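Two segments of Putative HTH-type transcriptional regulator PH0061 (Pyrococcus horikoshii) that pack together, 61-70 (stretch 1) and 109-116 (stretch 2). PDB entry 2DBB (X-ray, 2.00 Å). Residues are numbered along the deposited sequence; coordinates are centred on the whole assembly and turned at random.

Stretch 1 61-70: DIDKLGYMYA
Stretch 2, residues 109-116: VRLLLPKD

Antiparallel strands are held by a backbone ladder, but their side chains decide what each face of the sheet becomes, and strands 67-70 and 109-114 illustrate this well. The two stretches bury 742 Å² between them, both sides summed, with Leu112, Leu113, Tyr69 and Ala70 all buried. At the apolar centre lies Leu112 (chi1 t, chi2 p). Its CD1 lies 3.5 Å from Tyr67 CB, 3.9 Å from Tyr69 CE1 and 4.2 Å from Ile62 CG2, while its CD2 sits over the face of the Tyr67 ring (chi1 m), 4.0 Å from the centroid in a CH-pi contact. Leu112 shares its face with its bridge partner Tyr69 (chi1 m, chi2 -48°). Over a face of that ring runs Arg110, extended through chi1 and chi2 (t, t) and then bent at chi3 (m) and chi4 (-75°): CD stands 4.0 Å from the centroid and CZ 4.3 Å, so the CD methylene packs on the ring and the cation-pi charge lies nearly on the ring normal, while NH1 and NH2 find acceptors elsewhere in the structure.

Met68, Ala70, Leu111 and Leu113 occupy the other face. Leu113 (m, t) brings CD1 to 3.4 Å from Ala70 CB, the methyl that is all of that side chain; Met68 CG (chi1 p) lies 4.1 Å from Leu113 CB.

The extended backbones run at 144°, Met68 opposite Leu113 and Ala70 opposite Leu111 in hydrogen-bonded pairs. Met68 N to Leu113 O is 2.9 Å and Leu113 N to Met68 O 2.8 Å; Ala70 N to Leu111 O is 3.1 Å and Leu111 N to Ala70 O 2.9 Å. Tyr69-Leu112 and Tyr67-Pro114 are non-hydrogen-bonded pairs, the latter a place where proline's missing N-H costs no rung between these two strands.

At the polar edge, a type I turn from Asp63 to Gly66 leads into the strand. Gly66, at phi/psi 90/25, avoids a CB jammed against the preceding carbonyl, and its O accepts a hydrogen bond from Lys115 N at 3.0 Å. All-trans Lys115 then reaches Asp63 (chi1 t), its NZ 2.7 Å from Asp63 OD1 in an exposed salt bridge.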

# COMPACT_ATOMS: atom_id res chain seq x y z
N ASP B 61 7.98 8.61 -1.52
CA ASP B 61 8.73 8.51 -0.28
C ASP B 61 7.97 9.53 0.55
O ASP B 61 8.20 10.74 0.42
CB ASP B 61 10.18 8.95 -0.48
CG ASP B 61 11.02 8.74 0.76
OD1 ASP B 61 10.60 9.21 1.84
OD2 ASP B 61 12.10 8.11 0.66
N ILE B 62 7.05 9.06 1.39
CA ILE B 62 6.23 9.98 2.19
C ILE B 62 7.02 10.88 3.14
O ILE B 62 6.57 11.98 3.46
CB ILE B 62 5.15 9.21 3.00
CG1 ILE B 62 5.80 8.42 4.13
CG2 ILE B 62 4.38 8.27 2.08
CD1 ILE B 62 4.81 7.90 5.14
N ASP B 63 8.18 10.42 3.60
CA ASP B 63 8.98 11.23 4.50
C ASP B 63 9.43 12.48 3.75
O ASP B 63 9.33 13.59 4.27
CB ASP B 63 10.21 10.46 4.98
CG ASP B 63 10.97 11.20 6.07
OD1 ASP B 63 10.45 11.30 7.20
OD2 ASP B 63 12.07 11.70 5.78
N LYS B 64 9.91 12.30 2.52
CA LYS B 64 10.36 13.44 1.71
C LYS B 64 9.22 14.38 1.37
O LYS B 64 9.45 15.54 1.03
CB LYS B 64 11.02 12.95 0.42
CG LYS B 64 12.27 12.11 0.63
CD LYS B 64 12.88 11.75 -0.71
CE LYS B 64 14.00 10.73 -0.58
NZ LYS B 64 15.12 11.23 0.26
N LEU B 65 7.98 13.89 1.43
CA LEU B 65 6.82 14.73 1.14
C LEU B 65 6.36 15.45 2.39
O LEU B 65 5.45 16.28 2.33
CB LEU B 65 5.65 13.91 0.59
CG LEU B 65 5.73 13.35 -0.83
CD1 LEU B 65 4.46 12.57 -1.13
CD2 LEU B 65 5.92 14.49 -1.82
N GLY B 66 6.96 15.13 3.53
CA GLY B 66 6.59 15.77 4.77
C GLY B 66 5.48 15.06 5.52
O GLY B 66 4.77 15.68 6.32
N TYR B 67 5.33 13.76 5.28
CA TYR B 67 4.30 12.97 5.93
C TYR B 67 4.90 11.80 6.71
O TYR B 67 6.09 11.51 6.60
CB TYR B 67 3.33 12.39 4.89
CG TYR B 67 2.56 13.40 4.08
CD1 TYR B 67 1.58 14.19 4.68
CD2 TYR B 67 2.78 13.54 2.71
CE1 TYR B 67 0.83 15.10 3.93
CE2 TYR B 67 2.05 14.44 1.95
CZ TYR B 67 1.08 15.22 2.56
OH TYR B 67 0.34 16.11 1.81
N MET B 68 4.05 11.13 7.48
CA MET B 68 4.43 9.96 8.25
C MET B 68 3.19 9.06 8.29
O MET B 68 2.06 9.55 8.24
CB MET B 68 4.86 10.33 9.68
CG MET B 68 3.73 10.80 10.60
SD MET B 68 4.24 10.99 12.36
CE MET B 68 4.23 9.33 12.88
N TYR B 69 3.41 7.75 8.37
CA TYR B 69 2.30 6.81 8.44
C TYR B 69 1.97 6.48 9.89
O TYR B 69 2.81 6.61 10.78
CB TYR B 69 2.63 5.49 7.75
CG TYR B 69 2.52 5.48 6.24
CD1 TYR B 69 1.39 6.00 5.61
CD2 TYR B 69 3.52 4.91 5.46
CE1 TYR B 69 1.26 5.94 4.22
CE2 TYR B 69 3.40 4.85 4.07
CZ TYR B 69 2.26 5.36 3.46
OH TYR B 69 2.12 5.28 2.09
N ALA B 70 0.74 6.03 10.09
CA ALA B 70 0.28 5.59 11.39
C ALA B 70 -0.62 4.41 11.05
O ALA B 70 -1.36 4.45 10.07
CB ALA B 70 -0.53 6.68 12.09
N VAL B 109 -6.26 -0.13 9.89
CA VAL B 109 -6.32 1.11 9.14
C VAL B 109 -4.98 1.81 9.00
O VAL B 109 -4.19 1.86 9.93
CB VAL B 109 -7.28 2.10 9.83
CG1 VAL B 109 -7.38 3.40 9.01
CG2 VAL B 109 -8.64 1.47 10.02
N ARG B 110 -4.71 2.34 7.81
CA ARG B 110 -3.48 3.08 7.60
C ARG B 110 -3.87 4.54 7.38
O ARG B 110 -4.77 4.83 6.59
CB ARG B 110 -2.70 2.58 6.38
CG ARG B 110 -1.47 3.44 6.08
CD ARG B 110 -0.75 3.02 4.80
NE ARG B 110 -0.14 1.70 4.91
CZ ARG B 110 0.97 1.43 5.59
NH1 ARG B 110 1.61 2.39 6.24
NH2 ARG B 110 1.44 0.18 5.63
N LEU B 111 -3.19 5.44 8.08
CA LEU B 111 -3.41 6.87 7.98
C LEU B 111 -2.15 7.57 7.47
O LEU B 111 -1.03 7.17 7.81
CB LEU B 111 -3.73 7.47 9.35
CG LEU B 111 -4.82 6.88 10.24
CD1 LEU B 111 -4.83 7.64 11.57
CD2 LEU B 111 -6.17 6.97 9.54
N LEU B 112 -2.34 8.61 6.66
CA LEU B 112 -1.23 9.42 6.18
C LEU B 112 -1.37 10.68 7.02
O LEU B 112 -2.38 11.37 6.93
CB LEU B 112 -1.38 9.77 4.70
CG LEU B 112 -0.22 10.63 4.14
CD1 LEU B 112 1.05 9.80 4.13
CD2 LEU B 112 -0.55 11.12 2.73
N LEU B 113 -0.37 10.96 7.85
CA LEU B 113 -0.41 12.13 8.73
C LEU B 113 0.72 13.11 8.45
O LEU B 113 1.70 12.77 7.79
CB LEU B 113 -0.30 11.69 10.20
CG LEU B 113 -1.20 10.57 10.70
CD1 LEU B 113 -0.72 10.12 12.06
CD2 LEU B 113 -2.65 11.03 10.75
N PRO B 114 0.58 14.35 8.95
CA PRO B 114 1.62 15.36 8.75
C PRO B 114 2.80 14.91 9.61
O PRO B 114 2.60 14.37 10.69
CB PRO B 114 0.97 16.63 9.31
CG PRO B 114 -0.49 16.37 9.15
CD PRO B 114 -0.62 14.94 9.56
N LYS B 115 4.01 15.14 9.12
CA LYS B 115 5.20 14.73 9.86
C LYS B 115 5.32 15.47 11.20
O LYS B 115 5.94 14.98 12.14
CB LYS B 115 6.45 14.96 9.01
CG LYS B 115 7.65 14.18 9.51
CD LYS B 115 8.84 14.29 8.58
CE LYS B 115 10.02 13.52 9.14
NZ LYS B 115 11.24 13.65 8.29
N ASP B 116 4.71 16.66 11.29
CA ASP B 116 4.74 17.45 12.52
C ASP B 116 3.99 16.73 13.64
O ASP B 116 2.80 16.46 13.53
CB ASP B 116 4.10 18.82 12.27
CG ASP B 116 4.09 19.70 13.52
OD1 ASP B 116 3.43 20.76 13.50
OD2 ASP B 116 4.75 19.33 14.52